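Local coordinates for protein levoglucosan dehydrogenase (Pseudarthrobacter phenanthrenivorans, PDB 6A3F) that catalyses the NAD(+)-dependent oxidation of levoglucosan to 3-dehydrolevoglucosan as a homotetramer of the Gfo/Idh/MocA family, at residues F225-A230 against E400-V405; S233-E238 against D265-T270; G117-C122 against K143-M148. All coordinates share one frame; numbering follows the deposited sequence.

Contact 1: residues F225-A230 against E400-V405; sequences FSAVNA and ESWVDV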
loop_
_atom_site.group_PDB
_atom_site.type_symbol
_atom_site.label_atom_id
_atom_site.label_comp_id
_atom_site.label_asym_id
_atom_site.label_seq_id
_atom_site.Cartn_x
_atom_site.Cartn_y
_atom_site.Cartn_z
ATOM N N PHE B 225 -2.560 -20.822 24.592
ATOM C CA PHE B 225 -1.220 -20.546 24.928
ATOM C C PHE B 225 -0.676 -21.601 25.909
ATOM O O PHE B 225 -1.332 -21.938 26.892
ATOM C CB PHE B 225 -1.124 -19.176 25.615
ATOM C CG PHE B 225 -1.283 -17.950 24.746
ATOM C CD1 PHE B 225 -2.178 -17.928 23.689
ATOM C CD2 PHE B 225 -0.531 -16.813 24.987
ATOM C CE1 PHE B 225 -2.360 -16.771 22.937
ATOM C CE2 PHE B 225 -0.695 -15.673 24.213
ATOM C CZ PHE B 225 -1.623 -15.647 23.201
ATOM N N SER B 226 0.567 -21.979 25.706
ATOM C CA SER B 226 1.261 -22.922 26.626
ATOM C C SER B 226 2.150 -22.160 27.616
ATOM O O SER B 226 2.173 -22.431 28.832
ATOM C CB SER B 226 2.060 -23.908 25.845
ATOM O OG SER B 226 2.704 -24.796 26.746
ATOM N N ALA B 227 2.954 -21.245 27.101
ATOM C CA ALA B 227 3.865 -20.473 27.919
ATOM C C ALA B 227 4.159 -19.118 27.256
ATOM O O ALA B 227 4.077 -18.990 26.053
ATOM C CB ALA B 227 5.138 -21.234 28.204
ATOM N N VAL B 228 4.562 -18.153 28.075
ATOM C CA VAL B 228 4.966 -16.822 27.613
ATOM C C VAL B 228 6.310 -16.381 28.218
ATOM O O VAL B 228 6.758 -16.838 29.285
ATOM C CB VAL B 228 3.862 -15.804 27.961
ATOM C CG1 VAL B 228 2.551 -16.097 27.253
ATOM C CG2 VAL B 228 3.654 -15.744 29.484
ATOM N N ASN B 229 6.944 -15.411 27.554
ATOM C CA ASN B 229 8.180 -14.823 28.014
ATOM C C ASN B 229 8.193 -13.358 27.565
ATOM O O ASN B 229 8.131 -13.063 26.336
ATOM C CB ASN B 229 9.397 -15.584 27.485
ATOM C CG ASN B 229 10.673 -15.369 28.283
ATOM O OD1 ASN B 229 11.014 -14.266 28.672
ATOM N ND2 ASN B 229 11.407 -16.436 28.510
ATOM N N ALA B 230 8.207 -12.429 28.528
ATOM C CA ALA B 230 7.784 -11.064 28.218
ATOM C C ALA B 230 8.743 -10.009 28.760
ATOM O O ALA B 230 9.545 -10.234 29.655
ATOM C CB ALA B 230 6.397 -10.786 28.744
ATOM N N GLU B 400 11.932 -12.523 34.494
ATOM C CA GLU B 400 12.706 -12.650 33.287
ATOM C C GLU B 400 12.810 -14.110 32.878
ATOM O O GLU B 400 13.863 -14.575 32.466
ATOM C CB GLU B 400 14.055 -11.974 33.462
ATOM C CG GLU B 400 13.897 -10.516 33.818
ATOM C CD GLU B 400 15.205 -9.750 33.896
ATOM O OE1 GLU B 400 16.248 -10.337 33.596
ATOM O OE2 GLU B 400 15.168 -8.557 34.239
ATOM N N SER B 401 11.701 -14.818 32.853
ATOM C CA SER B 401 11.797 -16.223 32.551
ATOM C C SER B 401 10.496 -16.688 31.899
ATOM O O SER B 401 9.465 -15.998 32.053
ATOM C CB SER B 401 12.120 -17.003 33.836
ATOM O OG SER B 401 10.999 -16.969 34.695
ATOM N N TRP B 402 10.520 -17.847 31.212
ATOM C CA TRP B 402 9.279 -18.443 30.703
ATOM C C TRP B 402 8.306 -18.740 31.845
ATOM O O TRP B 402 8.723 -19.206 32.898
ATOM C CB TRP B 402 9.547 -19.718 29.889
ATOM C CG TRP B 402 10.132 -19.441 28.538
ATOM C CD1 TRP B 402 11.453 -19.324 28.203
ATOM C CD2 TRP B 402 9.386 -19.155 27.338
ATOM N NE1 TRP B 402 11.573 -19.005 26.875
ATOM C CE2 TRP B 402 10.332 -18.921 26.318
ATOM C CE3 TRP B 402 8.021 -19.103 27.032
ATOM C CZ2 TRP B 402 9.947 -18.610 25.015
ATOM C CZ3 TRP B 402 7.642 -18.836 25.736
ATOM C CH2 TRP B 402 8.597 -18.588 24.753
ATOM N N VAL B 403 7.020 -18.535 31.602
ATOM C CA VAL B 403 5.982 -18.912 32.549
ATOM C C VAL B 403 4.898 -19.667 31.808
ATOM O O VAL B 403 4.421 -19.254 30.741
ATOM C CB VAL B 403 5.400 -17.692 33.265
ATOM C CG1 VAL B 403 4.185 -18.034 34.133
ATOM C CG2 VAL B 403 6.476 -16.952 34.023
ATOM N N ASP B 404 4.495 -20.777 32.409
ATOM C CA ASP B 404 3.383 -21.528 31.895
ATOM C C ASP B 404 2.038 -20.880 32.147
ATOM O O ASP B 404 1.801 -20.213 33.159
ATOM C CB ASP B 404 3.363 -22.948 32.476
ATOM C CG ASP B 404 4.542 -23.818 32.021
ATOM O OD1 ASP B 404 5.246 -23.623 30.982
ATOM O OD2 ASP B 404 4.708 -24.835 32.712
ATOM N N VAL B 405 1.137 -21.042 31.193
ATOM C CA VAL B 405 -0.190 -20.464 31.315
ATOM C C VAL B 405 -1.155 -21.593 31.652
ATOM O O VAL B 405 -1.355 -22.468 30.843
ATOM C CB VAL B 405 -0.658 -19.726 30.041
ATOM C CG1 VAL B 405 -1.981 -19.026 30.309
ATOM C CG2 VAL B 405 0.367 -18.727 29.519
HETATM O O HOH W 1 -3.518 -21.746 28.525
HETATM O O HOH W 2 13.887 -16.518 30.015
#
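V228 O is gripped by two groups: V403 N donates to it at 2.9 Å, lying in the carbonyl plane, and W402 CA brings a C-H to within 3.3 Å. The return bond, V228 N to V403 O, makes this an antiparallel hydrogen-bonded pair. V405 N continues the pairing onto S226 O at 2.9 Å with a nearly straight N-H (169°), though the donor stands well above the carbonyl plane. The short strand 403-404 is outermost, within this chain, in the mixed sheet of the C-terminal domain, beside strand 225-233, whose far edge carries a classic beta bulge where S226 and A227 both face R273. The flat indole of W402 gives N229 CB a broad face to lie on, 3.6 Å from the centroid of the six-membered ring, with the amide plane almost upright on it. CG anti to the backbone N (chi1 -159°) carries ND2 close above the five-membered ring; it is not hydrogen-bonded to W402 NE1, both being donors, and finds its acceptor in a water that also bonds E400 O. A227 suits its place because a methyl lets V403 O and the edge of W402 come close, CB lying 3.8 Å from W402 CE3. V405, branched and apolar, turns CG2 toward V228 CG1 (4.1 Å) and F225 CB, while I389 of helix 380-399 packs against it. W402 also packs on V231 of the second subunit.

Contact 2: residues S233-E238 against D265-T270; sequences STWIPE and DDEVMT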
loop_
_atom_site.group_PDB
_atom_site.type_symbol
_atom_site.label_atom_id
_atom_site.label_comp_id
_atom_site.label_asym_id
_atom_site.label_seq_id
_atom_site.Cartn_x
_atom_site.Cartn_y
_atom_site.Cartn_z
ATOM N N SER B 233 7.521 -2.319 29.441
ATOM C CA SER B 233 8.230 -1.100 29.431
ATOM C C SER B 233 7.272 0.045 29.748
ATOM O O SER B 233 6.089 0.022 29.343
ATOM C CB SER B 233 8.913 -0.880 28.110
ATOM O OG SER B 233 9.758 -1.969 27.768
ATOM N N THR B 234 7.785 1.024 30.508
ATOM C CA THR B 234 7.083 2.280 30.750
ATOM C C THR B 234 7.973 3.398 30.241
ATOM O O THR B 234 9.148 3.525 30.668
ATOM C CB THR B 234 6.715 2.476 32.223
ATOM O OG1 THR B 234 5.894 1.382 32.610
ATOM C CG2 THR B 234 5.991 3.783 32.470
ATOM N N TRP B 235 7.473 4.145 29.255
ATOM C CA TRP B 235 8.250 5.160 28.570
ATOM C C TRP B 235 7.958 6.580 29.076
ATOM O O TRP B 235 8.788 7.448 28.878
ATOM C CB TRP B 235 7.929 5.123 27.080
ATOM C CG TRP B 235 8.195 3.809 26.426
ATOM C CD1 TRP B 235 7.326 3.081 25.668
ATOM C CD2 TRP B 235 9.465 3.147 26.346
ATOM N NE1 TRP B 235 7.962 1.976 25.163
ATOM C CE2 TRP B 235 9.256 1.970 25.579
ATOM C CE3 TRP B 235 10.727 3.373 26.916
ATOM C CZ2 TRP B 235 10.271 1.056 25.312
ATOM C CZ3 TRP B 235 11.729 2.456 26.651
ATOM C CH2 TRP B 235 11.497 1.320 25.866
ATOM N N ILE B 236 6.762 6.804 29.570
ATOM C CA ILE B 236 6.340 8.137 30.101
ATOM C C ILE B 236 5.918 7.863 31.548
ATOM O O ILE B 236 4.852 7.375 31.837
ATOM C CB ILE B 236 5.239 8.772 29.221
ATOM C CG1 ILE B 236 5.805 9.102 27.835
ATOM C CG2 ILE B 236 4.606 9.985 29.929
ATOM C CD1 ILE B 236 4.795 9.613 26.839
ATOM N N PRO B 237 6.881 8.037 32.485
ATOM C CA PRO B 237 6.686 7.500 33.812
ATOM C C PRO B 237 5.918 8.440 34.757
ATOM O O PRO B 237 5.617 8.052 35.851
ATOM C CB PRO B 237 8.119 7.312 34.324
ATOM C CG PRO B 237 8.876 8.388 33.612
ATOM C CD PRO B 237 8.276 8.384 32.221
ATOM N N GLU B 238 5.620 9.632 34.277
ATOM C CA GLU B 238 4.932 10.644 35.052
ATOM C C GLU B 238 3.976 11.407 34.131
ATOM O O GLU B 238 4.358 11.825 33.054
ATOM C CB GLU B 238 6.047 11.527 35.633
ATOM C CG GLU B 238 5.658 12.834 36.228
ATOM C CD GLU B 238 6.866 13.391 36.964
ATOM O OE1 GLU B 238 7.531 14.270 36.406
ATOM O OE2 GLU B 238 7.175 12.850 38.039
ATOM N N ASP B 265 2.482 -0.468 32.433
ATOM C CA ASP B 265 3.242 -0.601 31.230
ATOM C C ASP B 265 2.638 0.283 30.112
ATOM O O ASP B 265 1.424 0.292 29.966
ATOM C CB ASP B 265 3.194 -2.091 30.827
ATOM C CG ASP B 265 1.779 -2.598 30.579
ATOM O OD1 ASP B 265 1.005 -2.759 31.533
ATOM O OD2 ASP B 265 1.409 -2.871 29.401
ATOM N N ASP B 266 3.505 0.980 29.380
ATOM C CA ASP B 266 3.176 1.651 28.105
ATOM C C ASP B 266 3.301 0.669 26.908
ATOM O O ASP B 266 2.713 0.899 25.837
ATOM C CB ASP B 266 4.110 2.819 27.832
ATOM C CG ASP B 266 3.794 4.050 28.709
ATOM O OD1 ASP B 266 2.613 4.275 29.097
ATOM O OD2 ASP B 266 4.807 4.754 28.975
ATOM N N GLU B 267 3.996 -0.442 27.142
ATOM C CA GLU B 267 4.403 -1.337 26.067
ATOM C C GLU B 267 4.671 -2.730 26.625
ATOM O O GLU B 267 5.247 -2.851 27.729
ATOM C CB GLU B 267 5.648 -0.797 25.373
ATOM C CG GLU B 267 6.102 -1.643 24.184
ATOM C CD GLU B 267 7.067 -0.942 23.239
ATOM O OE1 GLU B 267 6.992 0.268 23.139
ATOM O OE2 GLU B 267 7.914 -1.622 22.608
ATOM N N VAL B 268 4.209 -3.751 25.870
ATOM C CA VAL B 268 4.450 -5.114 26.206
ATOM C C VAL B 268 4.941 -5.836 24.947
ATOM O O VAL B 268 4.392 -5.644 23.872
ATOM C CB VAL B 268 3.205 -5.801 26.793
ATOM C CG1 VAL B 268 1.989 -5.726 25.884
ATOM C CG2 VAL B 268 3.494 -7.251 27.163
ATOM N N MET B 269 6.012 -6.610 25.065
ATOM C CA MET B 269 6.247 -7.638 24.058
ATOM C C MET B 269 6.382 -8.997 24.735
ATOM O O MET B 269 6.933 -9.102 25.837
ATOM C CB MET B 269 7.466 -7.325 23.182
ATOM C CG MET B 269 8.811 -7.418 23.834
ATOM S SD MET B 269 10.240 -6.989 22.756
ATOM C CE MET B 269 11.477 -6.671 24.015
ATOM N N THR B 270 5.854 -10.024 24.083
ATOM C CA THR B 270 5.930 -11.358 24.659
ATOM C C THR B 270 6.129 -12.358 23.528
ATOM O O THR B 270 5.425 -12.254 22.490
ATOM C CB THR B 270 4.695 -11.677 25.504
ATOM O OG1 THR B 270 4.934 -12.932 26.160
ATOM C CG2 THR B 270 3.404 -11.748 24.711
HETATM O O HOH W 3 2.594 6.629 30.409
#
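From within a classic beta bulge, D266 reaches across to W235 and I236; D266 and E267 both face S233 where strands 225-233 and 267-274 of the C-terminal-domain sheet part. S233 N donates to E267 O at 2.9 Å, and S233 O receives D266 N, with only a weak bond from E267 N. The D266 side chain has CG beside its own backbone N (chi1 -75°), a turn that delivers OD2 to two successive loop amides. W235 N reaches OD2 at 2.7 Å on its anti side, somewhat out of the carboxylate plane, whereas I236 N comes at 2.9 Å nearly along the C-O axis. A short aspartate suits a site where amides of an irregular loop need an acceptor, and the two N-H groups probably favour its charged form. E267 goes the other way: with CG opposite the backbone N (chi1 -177°) and an extended chain, it sets OE1 2.8 Å from W235 NE1. The bond lies close to the indole plane but meets the carboxylate from above, 56° out of its plane. T285 OG1 also binds OE1, and OE2 bonds S176 OG of the second subunit. The small S233 sets its CB over one face of the W235 indole, 3.6 Å from the ring plane and toward the rim. D266 OD1 accepts a hydrogen bond from a water that also donates to I236 O at 2.8 Å.

Contact 3: residues G117-C122 against K143-M148; sequences GKHIIC and KNIVHM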
loop_
_atom_site.group_PDB
_atom_site.type_symbol
_atom_site.label_atom_id
_atom_site.label_comp_id
_atom_site.label_asym_id
_atom_site.label_seq_id
_atom_site.Cartn_x
_atom_site.Cartn_y
_atom_site.Cartn_z
ATOM N N GLY B 117 -29.662 -13.545 37.597
ATOM C CA GLY B 117 -30.111 -14.322 36.404
ATOM C C GLY B 117 -30.123 -13.494 35.114
ATOM O O GLY B 117 -30.876 -13.798 34.181
ATOM N N LYS B 118 -29.292 -12.463 35.022
ATOM C CA LYS B 118 -29.288 -11.594 33.831
ATOM C C LYS B 118 -28.188 -12.040 32.850
ATOM O O LYS B 118 -27.156 -12.524 33.231
ATOM C CB LYS B 118 -29.171 -10.142 34.299
ATOM C CG LYS B 118 -30.495 -9.626 34.869
ATOM C CD LYS B 118 -30.411 -8.366 35.674
ATOM C CE LYS B 118 -31.762 -7.709 35.908
ATOM N NZ LYS B 118 -32.861 -8.677 36.170
ATOM N N HIS B 119 -28.471 -11.913 31.566
ATOM C CA HIS B 119 -27.447 -12.124 30.529
ATOM C C HIS B 119 -26.502 -10.925 30.541
ATOM O O HIS B 119 -26.935 -9.763 30.780
ATOM C CB HIS B 119 -28.118 -12.322 29.163
ATOM C CG HIS B 119 -29.148 -13.404 29.122
ATOM N ND1 HIS B 119 -28.825 -14.764 29.139
ATOM C CD2 HIS B 119 -30.494 -13.333 29.042
ATOM C CE1 HIS B 119 -29.941 -15.470 29.093
ATOM N NE2 HIS B 119 -30.977 -14.619 29.011
ATOM N N ILE B 120 -25.223 -11.184 30.308
ATOM C CA ILE B 120 -24.228 -10.114 30.544
ATOM C C ILE B 120 -23.284 -9.996 29.341
ATOM O O ILE B 120 -22.683 -10.995 28.946
ATOM C CB ILE B 120 -23.396 -10.366 31.818
ATOM C CG1 ILE B 120 -24.271 -10.635 33.055
ATOM C CG2 ILE B 120 -22.418 -9.211 32.036
ATOM C CD1 ILE B 120 -23.572 -11.462 34.129
ATOM N N ILE B 121 -23.100 -8.771 28.870
ATOM C CA ILE B 121 -21.931 -8.431 28.063
ATOM C C ILE B 121 -21.068 -7.442 28.850
ATOM O O ILE B 121 -21.529 -6.433 29.281
ATOM C CB ILE B 121 -22.284 -7.919 26.640
ATOM C CG1 ILE B 121 -21.017 -7.639 25.816
ATOM C CG2 ILE B 121 -23.184 -6.711 26.655
ATOM C CD1 ILE B 121 -21.278 -7.653 24.294
ATOM N N CYS B 122 -19.794 -7.780 28.958
ATOM C CA CYS B 122 -18.886 -7.002 29.718
ATOM C C CYS B 122 -17.711 -6.545 28.859
ATOM O O CYS B 122 -17.147 -7.318 28.106
ATOM C CB CYS B 122 -18.415 -7.817 30.915
ATOM S SG CYS B 122 -17.353 -6.898 32.051
ATOM N N LYS B 143 -24.642 -20.966 35.678
ATOM C CA LYS B 143 -25.992 -20.400 35.512
ATOM C C LYS B 143 -26.475 -20.663 34.085
ATOM O O LYS B 143 -25.674 -21.014 33.205
ATOM C CB LYS B 143 -26.007 -18.897 35.781
ATOM C CG LYS B 143 -25.549 -18.460 37.165
ATOM C CD LYS B 143 -26.428 -18.924 38.288
ATOM C CE LYS B 143 -26.131 -18.174 39.570
ATOM N NZ LYS B 143 -24.682 -18.205 39.878
ATOM N N ASN B 144 -27.764 -20.458 33.864
ATOM C CA ASN B 144 -28.335 -20.603 32.530
ATOM C C ASN B 144 -28.425 -19.210 31.876
ATOM O O ASN B 144 -29.531 -18.668 31.560
ATOM C CB ASN B 144 -29.671 -21.340 32.603
ATOM C CG ASN B 144 -30.247 -21.629 31.232
ATOM O OD1 ASN B 144 -29.509 -21.937 30.295
ATOM N ND2 ASN B 144 -31.562 -21.526 31.104
ATOM N N ILE B 145 -27.260 -18.595 31.700
ATOM C CA ILE B 145 -27.244 -17.231 31.165
ATOM C C ILE B 145 -26.141 -17.135 30.115
ATOM O O ILE B 145 -25.190 -17.928 30.122
ATOM C CB ILE B 145 -27.034 -16.201 32.286
ATOM C CG1 ILE B 145 -25.690 -16.399 32.995
ATOM C CG2 ILE B 145 -28.201 -16.240 33.247
ATOM C CD1 ILE B 145 -25.447 -15.486 34.172
ATOM N N VAL B 146 -26.299 -16.172 29.223
ATOM C CA VAL B 146 -25.317 -15.933 28.200
ATOM C C VAL B 146 -24.372 -14.869 28.743
ATOM O O VAL B 146 -24.836 -13.811 29.244
ATOM C CB VAL B 146 -25.981 -15.468 26.895
ATOM C CG1 VAL B 146 -24.913 -15.107 25.855
ATOM C CG2 VAL B 146 -26.932 -16.529 26.366
ATOM N N HIS B 147 -23.094 -15.160 28.692
ATOM C CA HIS B 147 -22.085 -14.219 29.133
ATOM C C HIS B 147 -21.064 -13.996 28.009
ATOM O O HIS B 147 -20.562 -14.969 27.411
ATOM C CB HIS B 147 -21.393 -14.707 30.421
ATOM C CG HIS B 147 -21.023 -16.148 30.433
ATOM N ND1 HIS B 147 -19.760 -16.573 30.146
ATOM C CD2 HIS B 147 -21.748 -17.250 30.738
ATOM C CE1 HIS B 147 -19.716 -17.885 30.254
ATOM N NE2 HIS B 147 -20.929 -18.322 30.633
ATOM N N MET B 148 -20.705 -12.728 27.807
ATOM C CA MET B 148 -19.825 -12.358 26.669
ATOM C C MET B 148 -18.855 -11.260 27.095
ATOM O O MET B 148 -19.231 -10.312 27.796
ATOM C CB MET B 148 -20.678 -11.876 25.493
ATOM C CG MET B 148 -19.964 -11.880 24.149
ATOM S SD MET B 148 -21.040 -11.348 22.826
ATOM C CE MET B 148 -20.028 -11.772 21.398
#
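H119 leans across to V146, its imidazole beginning the pairing that the two backbones then carry on. CB lies 3.6 Å from V146 O. CG, beside the backbone N (chi1 -54°), swings the ring toward the other segment and is 4.0 Å from V146 N. ND1 then accepts from V146 N at 2.9 Å, the N-H being nearly straight (169°) and the donor only 1° out of the ring plane. As acceptor, ND1 would leave the proton of a neutral ring on NE2. CE1, next to ND1, lies near V146 N and I145 CA. Beyond this point the backbones form parallel strands: I120 N bonds V146 O, M148 N bonds I120 O, and C122 N bonds M148 O at 2.8 Å. These are the two strands of a beta-alpha-beta unit of the Rossmann fold, joined through helix 130-141, with 147-149 outermost in the sheet within the chain. K118 O is buried without a polar partner, probably because V146 N, which regular parallel pairing would offer it, goes to H119 ND1 instead; I145 CD1 packs on it at 3.5 Å. G117 tolerates the positive phi of the Schellman motif after helix 106-115, and its O touches I145 CG2. On one face of the sheet I121 and M148 run side by side, CD1 and SD 4.0 Å apart; just past M148 comes A150, which binds NADH.

In the fold
Contacts 1 and 2 lie in the mixed sheet of the C-terminal domain and share strands: 225-233 pairs with 403-404 in contact 1 and meets 267-274 in contact 2, and the two touch where N229 meets T270. Both also reach the second subunit. Contact 3 belongs to the parallel nucleotide-binding sheet, about 34 Å from contact 2 between centres and on the opposite side of the chain's centre; no other chain touches it. Contact 2 is buried and held about equally by backbone bonds and by carboxylates that serve loop amides and an indole. Contacts 1 and 3 are partly buried edge pairings dominated by backbone bonds, supplemented by an asparagine-indole contact in one and a histidine acceptor in the other.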